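Local coordinates for protein putative HTH-type transcriptional regulator YwnA (Bacillus subtilis subsp. subtilis, PDB 1XD7) that probably binds DNA and regulates transcription as a dimeric winged-helix protein of the Rrf2 family, at residues Lys102-Asn105 with Ala106-Thr110; Lys23-Ser26 with Glu27-Ala30; Glu119-Leu122 with Ala123-Leu127; Val10-His13 with Ile14-Ile18. One frame throughout, in Å; residues are numbered along the deposited sequence.

Interaction 1: residues Lys102-Asn105 with Ala106-Thr110; sequences KIQN and ALDET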
ATOM      1  N   LYS A 102       9.761  20.624  -5.582  1.00 45.88           N
ATOM      2  CA  LYS A 102      10.851  19.831  -6.141  1.00 47.03           C
ATOM      3  C   LYS A 102      10.830  18.465  -5.487  1.00 47.44           C
ATOM      4  O   LYS A 102      10.620  17.447  -6.145  1.00 48.17           O
ATOM      5  CB  LYS A 102      12.211  20.491  -5.883  1.00 47.68           C
ATOM      6  CG  LYS A 102      12.614  21.577  -6.878  1.00 47.75           C
ATOM      7  CD  LYS A 102      12.757  21.027  -8.284  1.00 48.32           C
ATOM      8  CE  LYS A 102      13.261  22.095  -9.253  1.00 49.43           C
ATOM      9  NZ  LYS A 102      13.006  21.720 -10.676  1.00 49.03           N
ATOM     10  N   ILE A 103      11.047  18.470  -4.178  1.00 47.81           N
ATOM     11  CA  ILE A 103      11.059  17.260  -3.382  1.00 49.30           C
ATOM     12  C   ILE A 103       9.828  16.433  -3.721  1.00 49.70           C
ATOM     13  O   ILE A 103       9.904  15.213  -3.867  1.00 48.83           O
ATOM     14  CB  ILE A 103      11.056  17.602  -1.880  1.00 50.05           C
ATOM     15  CG1 ILE A 103      12.371  18.283  -1.508  1.00 50.18           C
ATOM     16  CG2 ILE A 103      10.865  16.340  -1.053  1.00 51.50           C
ATOM     17  CD1 ILE A 103      12.426  18.808  -0.093  1.00 52.19           C
ATOM     18  N   GLN A 104       8.696  17.109  -3.866  1.00 50.37           N
ATOM     19  CA  GLN A 104       7.470  16.411  -4.185  1.00 51.77           C
ATOM     20  C   GLN A 104       7.735  15.511  -5.366  1.00 51.72           C
ATOM     21  O   GLN A 104       7.471  14.315  -5.318  1.00 51.85           O
ATOM     22  CB  GLN A 104       6.354  17.392  -4.530  1.00 52.77           C
ATOM     23  CG  GLN A 104       5.065  16.701  -4.918  1.00 55.14           C
ATOM     24  CD  GLN A 104       4.540  15.779  -3.821  1.00 58.68           C
ATOM     25  OE1 GLN A 104       3.640  14.965  -4.059  1.00 60.50           O
ATOM     26  NE2 GLN A 104       5.091  15.906  -2.611  1.00 56.34           N
ATOM     27  N   ASN A 105       8.276  16.092  -6.425  1.00 51.21           N
ATOM     28  CA  ASN A 105       8.573  15.320  -7.611  1.00 51.05           C
ATOM     29  C   ASN A 105       9.470  14.144  -7.312  1.00 49.46           C
ATOM     30  O   ASN A 105       9.251  13.060  -7.834  1.00 49.30           O
ATOM     31  CB  ASN A 105       9.218  16.198  -8.672  1.00 53.21           C
ATOM     32  CG  ASN A 105       8.241  17.169  -9.266  1.00 54.61           C
ATOM     33  OD1 ASN A 105       7.113  16.799  -9.581  1.00 56.25           O
ATOM     34  ND2 ASN A 105       8.662  18.417  -9.433  1.00 55.36           N
ATOM     35  N   ALA A 106      10.487  14.349  -6.487  1.00 47.71           N
ATOM     36  CA  ALA A 106      11.361  13.239  -6.162  1.00 48.77           C
ATOM     37  C   ALA A 106      10.448  12.172  -5.591  1.00 50.23           C
ATOM     38  O   ALA A 106      10.338  11.068  -6.114  1.00 51.54           O
ATOM     39  CB  ALA A 106      12.387  13.655  -5.138  1.00 47.58           C
ATOM     40  N   LEU A 107       9.757  12.525  -4.525  1.00 49.83           N
ATOM     41  CA  LEU A 107       8.858  11.595  -3.902  1.00 51.19           C
ATOM     42  C   LEU A 107       7.945  10.918  -4.902  1.00 53.38           C
ATOM     43  O   LEU A 107       7.865   9.688  -4.951  1.00 55.51           O
ATOM     44  CB  LEU A 107       8.037  12.313  -2.850  1.00 50.48           C
ATOM     45  CG  LEU A 107       8.810  12.445  -1.549  1.00 50.88           C
ATOM     46  CD1 LEU A 107       9.136  11.067  -1.023  1.00 51.56           C
ATOM     47  CD2 LEU A 107      10.082  13.209  -1.785  1.00 54.45           C
ATOM     48  N   ASP A 108       7.252  11.719  -5.697  1.00 53.45           N
ATOM     49  CA  ASP A 108       6.322  11.196  -6.685  1.00 54.78           C
ATOM     50  C   ASP A 108       6.857  10.000  -7.457  1.00 56.27           C
ATOM     51  O   ASP A 108       6.187   8.972  -7.586  1.00 56.38           O
ATOM     52  CB  ASP A 108       5.939  12.294  -7.681  1.00 55.08           C
ATOM     53  CG  ASP A 108       4.716  13.076  -7.249  1.00 54.99           C
ATOM     54  OD1 ASP A 108       4.506  13.208  -6.032  1.00 53.84           O
ATOM     55  OD2 ASP A 108       3.974  13.568  -8.127  1.00 55.60           O
ATOM     56  N   GLU A 109       8.069  10.129  -7.971  1.00 57.04           N
ATOM     57  CA  GLU A 109       8.625   9.055  -8.757  1.00 59.59           C
ATOM     58  C   GLU A 109       8.989   7.832  -7.917  1.00 60.10           C
ATOM     59  O   GLU A 109       8.772   6.694  -8.348  1.00 59.27           O
ATOM     60  CB  GLU A 109       9.826   9.576  -9.557  1.00 61.15           C
ATOM     61  CG  GLU A 109      10.891  10.205  -8.709  1.00 64.05           C
ATOM     62  CD  GLU A 109      11.604   9.170  -7.869  1.00 66.05           C
ATOM     63  OE1 GLU A 109      12.084   9.508  -6.764  1.00 68.92           O
ATOM     64  OE2 GLU A 109      11.682   8.008  -8.324  1.00 65.97           O
ATOM     65  N   THR A 110       9.523   8.050  -6.716  1.00 61.13           N
ATOM     66  CA  THR A 110       9.902   6.923  -5.865  1.00 61.85           C
ATOM     67  C   THR A 110       8.677   6.047  -5.640  1.00 63.10           C
ATOM     68  O   THR A 110       8.716   4.838  -5.848  1.00 61.97           O
ATOM     69  CB  THR A 110      10.436   7.392  -4.515  1.00 61.89           C
ATOM     70  OG1 THR A 110      11.433   8.404  -4.719  1.00 63.29           O
ATOM     71  CG2 THR A 110      11.066   6.234  -3.780  1.00 61.88           C
TER
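L107 reaches back one turn to I103 on the long helix 98-122, which projects from the winged-helix domain and packs against the second subunit, as the long helix of Rrf2-type dimers does. From CB outward, the L107 side chain climbs over the carbonyls of the preceding turn. CB lies 3.2 Å from Q104 O, and CG, set beside the backbone N with chi1 at -82°, comes 3.8 Å from I103 O. The CD2 branch then ends against the methyl I103 CG2, a carbon pair at 3.3 Å, though the modelled place of CD2 is less sure. The two side chains lie alongside one another and point the same way, so they make one apolar ridge. L107 meets the apolar I12 of the second subunit, and I103 lies on S16 of that subunit, where an aliphatic side chain fits. K102, N105 and D108 lie on exposed parts of the helix, where charged and amide groups can meet solvent, while the small A106 adds only its methyl, CB standing 3.2 Å from I103 O. Underneath runs the regular i to i+4 bonding. A106 N gives to K102 O at 3.1 Å in the carbonyl plane, and E109 N reaches N105 O at 3.2 Å, tilted 25° from the N105 carbonyl plane. The shortest of these bonds is D108 N to Q104 O, 2.6 Å and almost straight at 173°.

Interaction 2: residues Lys23-Ser26 with Glu27-Ala30; sequences KTSS and EIIA. With SO4 (sulfate ion), chain B.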
ATOM      1  N   LYS A  23     -22.474 -23.151  -9.867  1.00 53.41           N
ATOM      2  CA  LYS A  23     -23.664 -22.330 -10.037  1.00 53.41           C
ATOM      3  C   LYS A  23     -23.978 -21.729  -8.681  1.00 51.90           C
ATOM      4  O   LYS A  23     -25.112 -21.801  -8.197  1.00 52.81           O
ATOM      5  CB  LYS A  23     -24.845 -23.190 -10.482  1.00 56.28           C
ATOM      6  CG  LYS A  23     -24.538 -24.161 -11.615  1.00 59.29           C
ATOM      7  CD  LYS A  23     -24.408 -23.472 -12.960  1.00 61.22           C
ATOM      8  CE  LYS A  23     -23.966 -24.457 -14.040  1.00 61.98           C
ATOM      9  NZ  LYS A  23     -22.636 -25.062 -13.717  1.00 62.22           N
ATOM     10  N   THR A  24     -22.960 -21.159  -8.056  1.00 49.09           N
ATOM     11  CA  THR A  24     -23.129 -20.554  -6.756  1.00 48.27           C
ATOM     12  C   THR A  24     -23.615 -19.117  -6.904  1.00 49.69           C
ATOM     13  O   THR A  24     -22.963 -18.285  -7.536  1.00 49.14           O
ATOM     14  CB  THR A  24     -21.820 -20.565  -5.991  1.00 47.77           C
ATOM     15  OG1 THR A  24     -21.158 -21.821  -6.195  1.00 49.96           O
ATOM     16  CG2 THR A  24     -22.083 -20.378  -4.519  1.00 48.00           C
ATOM     17  N   SER A  25     -24.775 -18.843  -6.317  1.00 50.64           N
ATOM     18  CA  SER A  25     -25.389 -17.522  -6.363  1.00 49.49           C
ATOM     19  C   SER A  25     -24.504 -16.536  -5.631  1.00 49.34           C
ATOM     20  O   SER A  25     -23.586 -16.918  -4.905  1.00 50.93           O
ATOM     21  CB  SER A  25     -26.763 -17.549  -5.694  1.00 47.63           C
ATOM     22  OG  SER A  25     -26.623 -17.756  -4.300  1.00 47.95           O
ATOM     23  N   SER A  26     -24.797 -15.259  -5.803  1.00 48.30           N
ATOM     24  CA  SER A  26     -24.002 -14.237  -5.158  1.00 48.32           C
ATOM     25  C   SER A  26     -24.271 -14.244  -3.675  1.00 48.37           C
ATOM     26  O   SER A  26     -23.365 -14.046  -2.869  1.00 49.24           O
ATOM     27  CB  SER A  26     -24.342 -12.873  -5.748  1.00 49.11           C
ATOM     28  OG  SER A  26     -24.374 -12.958  -7.157  1.00 49.71           O
ATOM     29  N   GLU A  27     -25.528 -14.475  -3.316  1.00 49.25           N
ATOM     30  CA  GLU A  27     -25.914 -14.501  -1.912  1.00 48.42           C
ATOM     31  C   GLU A  27     -25.075 -15.524  -1.162  1.00 46.76           C
ATOM     32  O   GLU A  27     -24.393 -15.196  -0.188  1.00 45.22           O
ATOM     33  CB  GLU A  27     -27.402 -14.845  -1.775  1.00 51.75           C
ATOM     34  CG  GLU A  27     -28.130 -15.097  -3.104  1.00 55.28           C
ATOM     35  CD  GLU A  27     -28.668 -16.533  -3.245  1.00 57.11           C
ATOM     36  OE1 GLU A  27     -29.366 -16.826  -4.254  1.00 54.85           O
ATOM     37  OE2 GLU A  27     -28.385 -17.364  -2.349  1.00 56.85           O
ATOM     38  N   ILE A  28     -25.121 -16.765  -1.635  1.00 46.74           N
ATOM     39  CA  ILE A  28     -24.379 -17.856  -1.012  1.00 45.61           C
ATOM     40  C   ILE A  28     -22.924 -17.483  -0.856  1.00 45.26           C
ATOM     41  O   ILE A  28     -22.309 -17.752   0.177  1.00 44.07           O
ATOM     42  CB  ILE A  28     -24.479 -19.138  -1.852  1.00 46.82           C
ATOM     43  CG1 ILE A  28     -25.952 -19.486  -2.059  1.00 46.11           C
ATOM     44  CG2 ILE A  28     -23.775 -20.289  -1.140  1.00 47.76           C
ATOM     45  CD1 ILE A  28     -26.188 -20.640  -2.989  1.00 48.85           C
ATOM     46  N   ILE A  29     -22.381 -16.836  -1.882  1.00 44.65           N
ATOM     47  CA  ILE A  29     -20.987 -16.430  -1.851  1.00 43.42           C
ATOM     48  C   ILE A  29     -20.745 -15.455  -0.725  1.00 44.61           C
ATOM     49  O   ILE A  29     -19.800 -15.601   0.049  1.00 44.92           O
ATOM     50  CB  ILE A  29     -20.593 -15.827  -3.190  1.00 44.68           C
ATOM     51  CG1 ILE A  29     -20.795 -16.895  -4.272  1.00 43.23           C
ATOM     52  CG2 ILE A  29     -19.154 -15.333  -3.145  1.00 42.57           C
ATOM     53  CD1 ILE A  29     -20.426 -16.484  -5.662  1.00 44.30           C
ATOM     54  N   ALA A  30     -21.608 -14.461  -0.610  1.00 46.69           N
ATOM     55  CA  ALA A  30     -21.461 -13.501   0.469  1.00 48.64           C
ATOM     56  C   ALA A  30     -21.543 -14.266   1.794  1.00 49.32           C
ATOM     57  O   ALA A  30     -20.757 -14.028   2.711  1.00 48.90           O
ATOM     58  CB  ALA A  30     -22.559 -12.440   0.382  1.00 50.86           C
TER
HETATM   59  S   SO4 B 190     -26.650 -14.195  -8.917  1.00 59.33           S
HETATM   60  O1  SO4 B 190     -27.832 -13.651  -8.237  1.00 60.55           O
HETATM   61  O2  SO4 B 190     -26.006 -15.191  -8.043  1.00 60.31           O
HETATM   62  O3  SO4 B 190     -27.062 -14.803 -10.196  1.00 58.57           O
HETATM   63  O4  SO4 B 190     -25.691 -13.117  -9.201  1.00 62.25           O
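S25 caps I28 at the start of helix 26-33, the first helix of the predicted helix-turn-helix motif. S25 OG, turned between its own backbone N and carbonyl carbon (chi1 68°), accepts from I28 N at 3.2 Å with a nearly straight 168° bond, although the modelled place of OG is less sure. Serine suits the N-cap because its short hydroxyl can replace the carbonyl that a preceding helical turn would supply. S26 O receives A30 N at 2.9 Å, part of the regular helical bonding that follows. Beside the cap, T24 CG2 forms a small apolar patch, 3.8 Å from I28 CG2 and 3.7 Å from I29 CG1, while I29 CD1 lies 3.6 Å from T24 O. With an alanine in place of I29 both branches are lost, which would probably open a gap beside T24 CG2 and weaken the contact with V40 of helix 37-49. A sulfate, probably from the crystallisation liquor, sits at the helix start. S26 N gives to its O2 at 2.5 Å, and S26 OG, lying beside that N, makes a very short bond of 2.4 Å to its O4; R41 NH2 and G61 N also bond to the sulfate. A backbone N-H at the helix N terminus, a second from the loop at G61, a hydroxyl and an arginine together suit a tetrahedral anion, consistent with a place where a DNA phosphate might bind.

Interaction 3: residues Glu119-Leu122 with Ala123-Leu127; sequences ENEL and ASKSL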
ATOM      1  N   GLU A 119       3.168  -3.890  -7.733  1.00 48.53           N
ATOM      2  CA  GLU A 119       2.543  -4.430  -8.934  1.00 48.00           C
ATOM      3  C   GLU A 119       3.262  -5.598  -9.584  1.00 48.03           C
ATOM      4  O   GLU A 119       2.640  -6.420 -10.259  1.00 46.77           O
ATOM      5  CB  GLU A 119       2.377  -3.348  -9.989  1.00 49.78           C
ATOM      6  CG  GLU A 119       1.356  -2.286  -9.670  1.00 52.82           C
ATOM      7  CD  GLU A 119       1.083  -1.398 -10.869  1.00 55.23           C
ATOM      8  OE1 GLU A 119       2.053  -0.838 -11.420  1.00 56.29           O
ATOM      9  OE2 GLU A 119      -0.094  -1.262 -11.270  1.00 56.60           O
ATOM     10  N   ASN A 120       4.572  -5.675  -9.410  1.00 48.43           N
ATOM     11  CA  ASN A 120       5.300  -6.765 -10.036  1.00 48.90           C
ATOM     12  C   ASN A 120       5.126  -8.112  -9.331  1.00 47.59           C
ATOM     13  O   ASN A 120       5.144  -9.157  -9.980  1.00 48.52           O
ATOM     14  CB  ASN A 120       6.764  -6.376 -10.204  1.00 49.96           C
ATOM     15  CG  ASN A 120       6.982  -5.505 -11.432  1.00 51.93           C
ATOM     16  OD1 ASN A 120       8.038  -4.898 -11.601  1.00 54.82           O
ATOM     17  ND2 ASN A 120       5.978  -5.445 -12.302  1.00 50.83           N
ATOM     18  N   GLU A 121       4.941  -8.099  -8.018  1.00 46.61           N
ATOM     19  CA  GLU A 121       4.696  -9.342  -7.306  1.00 46.97           C
ATOM     20  C   GLU A 121       3.308  -9.832  -7.712  1.00 46.78           C
ATOM     21  O   GLU A 121       3.148 -10.953  -8.191  1.00 47.13           O
ATOM     22  CB  GLU A 121       4.729  -9.124  -5.799  1.00 48.55           C
ATOM     23  CG  GLU A 121       6.092  -9.346  -5.211  1.00 51.64           C
ATOM     24  CD  GLU A 121       6.637 -10.705  -5.584  1.00 53.94           C
ATOM     25  OE1 GLU A 121       6.041 -11.712  -5.149  1.00 57.22           O
ATOM     26  OE2 GLU A 121       7.648 -10.773  -6.317  1.00 54.49           O
ATOM     27  N   LEU A 122       2.308  -8.974  -7.543  1.00 45.14           N
ATOM     28  CA  LEU A 122       0.936  -9.330  -7.884  1.00 44.32           C
ATOM     29  C   LEU A 122       0.812  -9.968  -9.243  1.00 43.87           C
ATOM     30  O   LEU A 122      -0.161 -10.659  -9.519  1.00 44.55           O
ATOM     31  CB  LEU A 122       0.040  -8.103  -7.865  1.00 43.68           C
ATOM     32  CG  LEU A 122      -0.151  -7.444  -6.514  1.00 44.44           C
ATOM     33  CD1 LEU A 122      -0.926  -6.159  -6.731  1.00 45.79           C
ATOM     34  CD2 LEU A 122      -0.882  -8.379  -5.571  1.00 40.88           C
ATOM     35  N   ALA A 123       1.781  -9.713 -10.106  1.00 43.12           N
ATOM     36  CA  ALA A 123       1.732 -10.288 -11.435  1.00 42.72           C
ATOM     37  C   ALA A 123       2.486 -11.610 -11.451  1.00 41.81           C
ATOM     38  O   ALA A 123       2.411 -12.364 -12.410  1.00 40.71           O
ATOM     39  CB  ALA A 123       2.327  -9.323 -12.445  1.00 41.94           C
ATOM     40  N   SER A 124       3.212 -11.888 -10.381  1.00 42.65           N
ATOM     41  CA  SER A 124       3.966 -13.123 -10.304  1.00 44.71           C
ATOM     42  C   SER A 124       3.057 -14.287  -9.898  1.00 45.93           C
ATOM     43  O   SER A 124       3.144 -15.377 -10.463  1.00 45.93           O
ATOM     44  CB  SER A 124       5.112 -12.980  -9.305  1.00 44.81           C
ATOM     45  OG  SER A 124       4.625 -12.796  -7.989  1.00 49.63           O
ATOM     46  N   LYS A 125       2.179 -14.043  -8.928  1.00 45.90           N
ATOM     47  CA  LYS A 125       1.266 -15.069  -8.452  1.00 44.76           C
ATOM     48  C   LYS A 125       0.070 -15.201  -9.374  1.00 44.42           C
ATOM     49  O   LYS A 125      -0.196 -14.322 -10.192  1.00 46.40           O
ATOM     50  CB  LYS A 125       0.777 -14.736  -7.050  1.00 44.77           C
ATOM     51  CG  LYS A 125       1.860 -14.226  -6.138  1.00 46.90           C
ATOM     52  CD  LYS A 125       3.032 -15.172  -6.095  1.00 48.25           C
ATOM     53  CE  LYS A 125       4.136 -14.577  -5.248  1.00 48.78           C
ATOM     54  NZ  LYS A 125       3.620 -14.202  -3.904  1.00 49.59           N
ATOM     55  N   SER A 126      -0.638 -16.315  -9.238  1.00 42.57           N
ATOM     56  CA  SER A 126      -1.824 -16.602 -10.033  1.00 41.80           C
ATOM     57  C   SER A 126      -2.941 -16.991  -9.072  1.00 39.35           C
ATOM     58  O   SER A 126      -2.710 -17.201  -7.886  1.00 39.17           O
ATOM     59  CB  SER A 126      -1.569 -17.781 -10.970  1.00 43.52           C
ATOM     60  OG  SER A 126      -1.511 -19.002 -10.244  1.00 44.67           O
ATOM     61  N   LEU A 127      -4.152 -17.084  -9.582  1.00 37.87           N
ATOM     62  CA  LEU A 127      -5.266 -17.477  -8.744  1.00 39.72           C
ATOM     63  C   LEU A 127      -4.945 -18.902  -8.269  1.00 41.53           C
ATOM     64  O   LEU A 127      -5.068 -19.224  -7.085  1.00 40.41           O
ATOM     65  CB  LEU A 127      -6.552 -17.486  -9.564  1.00 37.57           C
ATOM     66  CG  LEU A 127      -7.861 -17.375  -8.774  1.00 38.92           C
ATOM     67  CD1 LEU A 127      -8.967 -18.040  -9.569  1.00 33.77           C
ATOM     68  CD2 LEU A 127      -7.724 -17.995  -7.391  1.00 36.95           C
TER
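E121 O gathers the donors of S124 and K125 at the C-terminal part of helix 98-122. S124 N reaches it at 2.4 Å and S124 OG also at 2.4 Å, both so short that their exact geometry is doubtful, while K125 N adds a weak third bond at 3.3 Å. The hydroxyl comes near E121 O because it is folded between S124's own N and carbonyl carbon (chi1 65°), which turns it back over the preceding turn. Serine probably suits this spot, being small and able to donate to a backbone carbonyl. Around this core the E121 and K125 side chains cross at a slant. E121 bends at chi2 and brings OE1 to 3.4 Å from K125 CE, with NZ at 3.7 Å, a long salt bridge. The carboxylate is positioned more strongly from across the dimer, where E121 OE1 is hydrogen-bonded to S113 OG of the second subunit. E119, two residues earlier, is paired with R116 in a salt bridge. After K125 the chain runs extended to S126, the N-cap of helix 127-130, whose OG is hydrogen-bonded to D129. Leucines suit the inward positions. L122 lies on L73 and L74 of helix 73-80 and on L8 of helix 7-19, and L127 packs on S16 and S19 of helix 7-19 and on the loop at P68 and I71.

Interaction 4: residues Val10-His13 with Ile14-Ile18; sequences VAIH and ILSLI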
ATOM      1  N   VAL A  10     -11.116  -9.789  -0.865  1.00 38.19           N
ATOM      2  CA  VAL A  10     -12.508 -10.162  -1.089  1.00 36.01           C
ATOM      3  C   VAL A  10     -12.702 -10.637  -2.524  1.00 36.04           C
ATOM      4  O   VAL A  10     -13.464 -11.580  -2.781  1.00 35.58           O
ATOM      5  CB  VAL A  10     -13.465  -8.978  -0.754  1.00 34.63           C
ATOM      6  CG1 VAL A  10     -14.843  -9.226  -1.303  1.00 30.55           C
ATOM      7  CG2 VAL A  10     -13.543  -8.805   0.765  1.00 33.68           C
ATOM      8  N   ALA A  11     -12.008 -10.006  -3.464  1.00 32.76           N
ATOM      9  CA  ALA A  11     -12.157 -10.435  -4.844  1.00 33.09           C
ATOM     10  C   ALA A  11     -11.579 -11.841  -5.017  1.00 33.38           C
ATOM     11  O   ALA A  11     -12.085 -12.627  -5.808  1.00 32.92           O
ATOM     12  CB  ALA A  11     -11.477  -9.456  -5.786  1.00 32.63           C
ATOM     13  N   ILE A  12     -10.528 -12.156  -4.264  1.00 35.28           N
ATOM     14  CA  ILE A  12      -9.899 -13.475  -4.342  1.00 37.91           C
ATOM     15  C   ILE A  12     -10.798 -14.588  -3.766  1.00 38.99           C
ATOM     16  O   ILE A  12     -10.978 -15.640  -4.398  1.00 39.68           O
ATOM     17  CB  ILE A  12      -8.541 -13.488  -3.606  1.00 37.97           C
ATOM     18  CG1 ILE A  12      -7.622 -12.404  -4.177  1.00 39.52           C
ATOM     19  CG2 ILE A  12      -7.878 -14.835  -3.779  1.00 39.77           C
ATOM     20  CD1 ILE A  12      -7.238 -12.625  -5.623  1.00 37.08           C
ATOM     21  N   HIS A  13     -11.361 -14.372  -2.580  1.00 37.87           N
ATOM     22  CA  HIS A  13     -12.261 -15.372  -1.996  1.00 36.97           C
ATOM     23  C   HIS A  13     -13.359 -15.673  -2.986  1.00 37.78           C
ATOM     24  O   HIS A  13     -13.680 -16.830  -3.264  1.00 39.47           O
ATOM     25  CB  HIS A  13     -12.904 -14.844  -0.720  1.00 33.64           C
ATOM     26  CG  HIS A  13     -12.029 -14.962   0.475  1.00 31.17           C
ATOM     27  ND1 HIS A  13     -11.788 -16.165   1.097  1.00 36.01           N
ATOM     28  CD2 HIS A  13     -11.278 -14.046   1.128  1.00 34.52           C
ATOM     29  CE1 HIS A  13     -10.925 -15.987   2.083  1.00 36.77           C
ATOM     30  NE2 HIS A  13     -10.597 -14.708   2.122  1.00 35.33           N
ATOM     31  N   ILE A  14     -13.932 -14.608  -3.523  1.00 38.23           N
ATOM     32  CA  ILE A  14     -15.017 -14.740  -4.472  1.00 37.62           C
ATOM     33  C   ILE A  14     -14.583 -15.603  -5.641  1.00 39.17           C
ATOM     34  O   ILE A  14     -15.262 -16.570  -5.998  1.00 38.41           O
ATOM     35  CB  ILE A  14     -15.453 -13.357  -4.970  1.00 36.21           C
ATOM     36  CG1 ILE A  14     -16.093 -12.589  -3.814  1.00 38.45           C
ATOM     37  CG2 ILE A  14     -16.403 -13.481  -6.117  1.00 31.99           C
ATOM     38  CD1 ILE A  14     -16.437 -11.141  -4.139  1.00 39.82           C
ATOM     39  N   LEU A  15     -13.452 -15.257  -6.242  1.00 39.30           N
ATOM     40  CA  LEU A  15     -12.973 -16.021  -7.380  1.00 39.97           C
ATOM     41  C   LEU A  15     -12.672 -17.462  -7.017  1.00 39.38           C
ATOM     42  O   LEU A  15     -12.954 -18.358  -7.793  1.00 40.04           O
ATOM     43  CB  LEU A  15     -11.735 -15.362  -7.967  1.00 40.69           C
ATOM     44  CG  LEU A  15     -12.068 -14.029  -8.635  1.00 42.63           C
ATOM     45  CD1 LEU A  15     -10.787 -13.329  -9.057  1.00 42.52           C
ATOM     46  CD2 LEU A  15     -12.972 -14.268  -9.829  1.00 41.85           C
ATOM     47  N   SER A  16     -12.092 -17.685  -5.844  1.00 39.07           N
ATOM     48  CA  SER A  16     -11.782 -19.045  -5.414  1.00 42.05           C
ATOM     49  C   SER A  16     -13.017 -19.932  -5.456  1.00 42.30           C
ATOM     50  O   SER A  16     -13.030 -20.966  -6.106  1.00 42.65           O
ATOM     51  CB  SER A  16     -11.223 -19.039  -3.999  1.00 41.95           C
ATOM     52  OG  SER A  16      -9.965 -18.393  -3.981  1.00 46.89           O
ATOM     53  N   LEU A  17     -14.067 -19.513  -4.766  1.00 43.07           N
ATOM     54  CA  LEU A  17     -15.296 -20.287  -4.738  1.00 42.91           C
ATOM     55  C   LEU A  17     -15.864 -20.448  -6.130  1.00 42.56           C
ATOM     56  O   LEU A  17     -16.394 -21.512  -6.472  1.00 43.47           O
ATOM     57  CB  LEU A  17     -16.331 -19.613  -3.844  1.00 42.93           C
ATOM     58  CG  LEU A  17     -15.813 -19.273  -2.451  1.00 43.14           C
ATOM     59  CD1 LEU A  17     -16.896 -18.552  -1.669  1.00 44.07           C
ATOM     60  CD2 LEU A  17     -15.385 -20.541  -1.748  1.00 45.32           C
ATOM     61  N   ILE A  18     -15.772 -19.397  -6.937  1.00 40.92           N
ATOM     62  CA  ILE A  18     -16.304 -19.498  -8.281  1.00 39.64           C
ATOM     63  C   ILE A  18     -15.489 -20.529  -9.013  1.00 40.51           C
ATOM     64  O   ILE A  18     -15.987 -21.167  -9.932  1.00 39.99           O
ATOM     65  CB  ILE A  18     -16.262 -18.159  -9.035  1.00 37.80           C
ATOM     66  CG1 ILE A  18     -17.294 -17.212  -8.431  1.00 39.27           C
ATOM     67  CG2 ILE A  18     -16.603 -18.358 -10.509  1.00 36.47           C
ATOM     68  CD1 ILE A  18     -17.535 -15.937  -9.237  1.00 34.97           C
TER
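V10 and I14 meet along helix 7-19, the first helix of the winged-helix domain, which runs through the core of the subunit. V10 CG1 lies 3.8 Å from I14 CD1, the two side chains crossing at a slant and both resting on M43 of helix 37-49. Branched aliphatic residues suit this face, where they pack against other hydrophobic side chains. On another face A11 and L15 lie on V76 of helix 73-80, the small A11 also touching V80. Backbone bonds hold the turns together: I14 N to V10 O at 3.2 Å, L15 N to A11 O at 3.0 Å and L17 N to H13 O at 3.1 Å. I12 O carries two bonds. S16 N donates to it at 2.7 Å, nearly along the C=O axis, and S16 OG at 3.0 Å from above the carbonyl plane, 46° out of it. The hydroxyl gets there because it sits beside its own backbone N (chi1 -66°). An alanine here lacks the hydroxyl, and I12 O would probably be left with the single donor S16 N. Serine thus satisfies its own polar group within the helix, so a buried hydroxyl can be tolerated on a side that faces helix 98-122 of the second subunit.

Overall arrangement
From the N terminus the chain passes through interaction 4, interaction 2, interaction 1 and interaction 3 in turn. All are local and lie in series, so none nests in or crosses another, and none closes a long loop. Interactions 2 and 3 both pack on interaction 4, within helix 7-19: I29 of interaction 2 on I14, L17 and I18, joining the start of the helix-turn-helix to the first helix, and L127 of interaction 3 on L15 and S16. Interactions 1 and 3 share helix 98-122, with centres about 26 Å apart. Interaction 1 lies farthest out, and its I103 and L107 meet S16 and I12 in the second subunit's copy of interaction 4. Interactions 3 and 4 also touch that subunit.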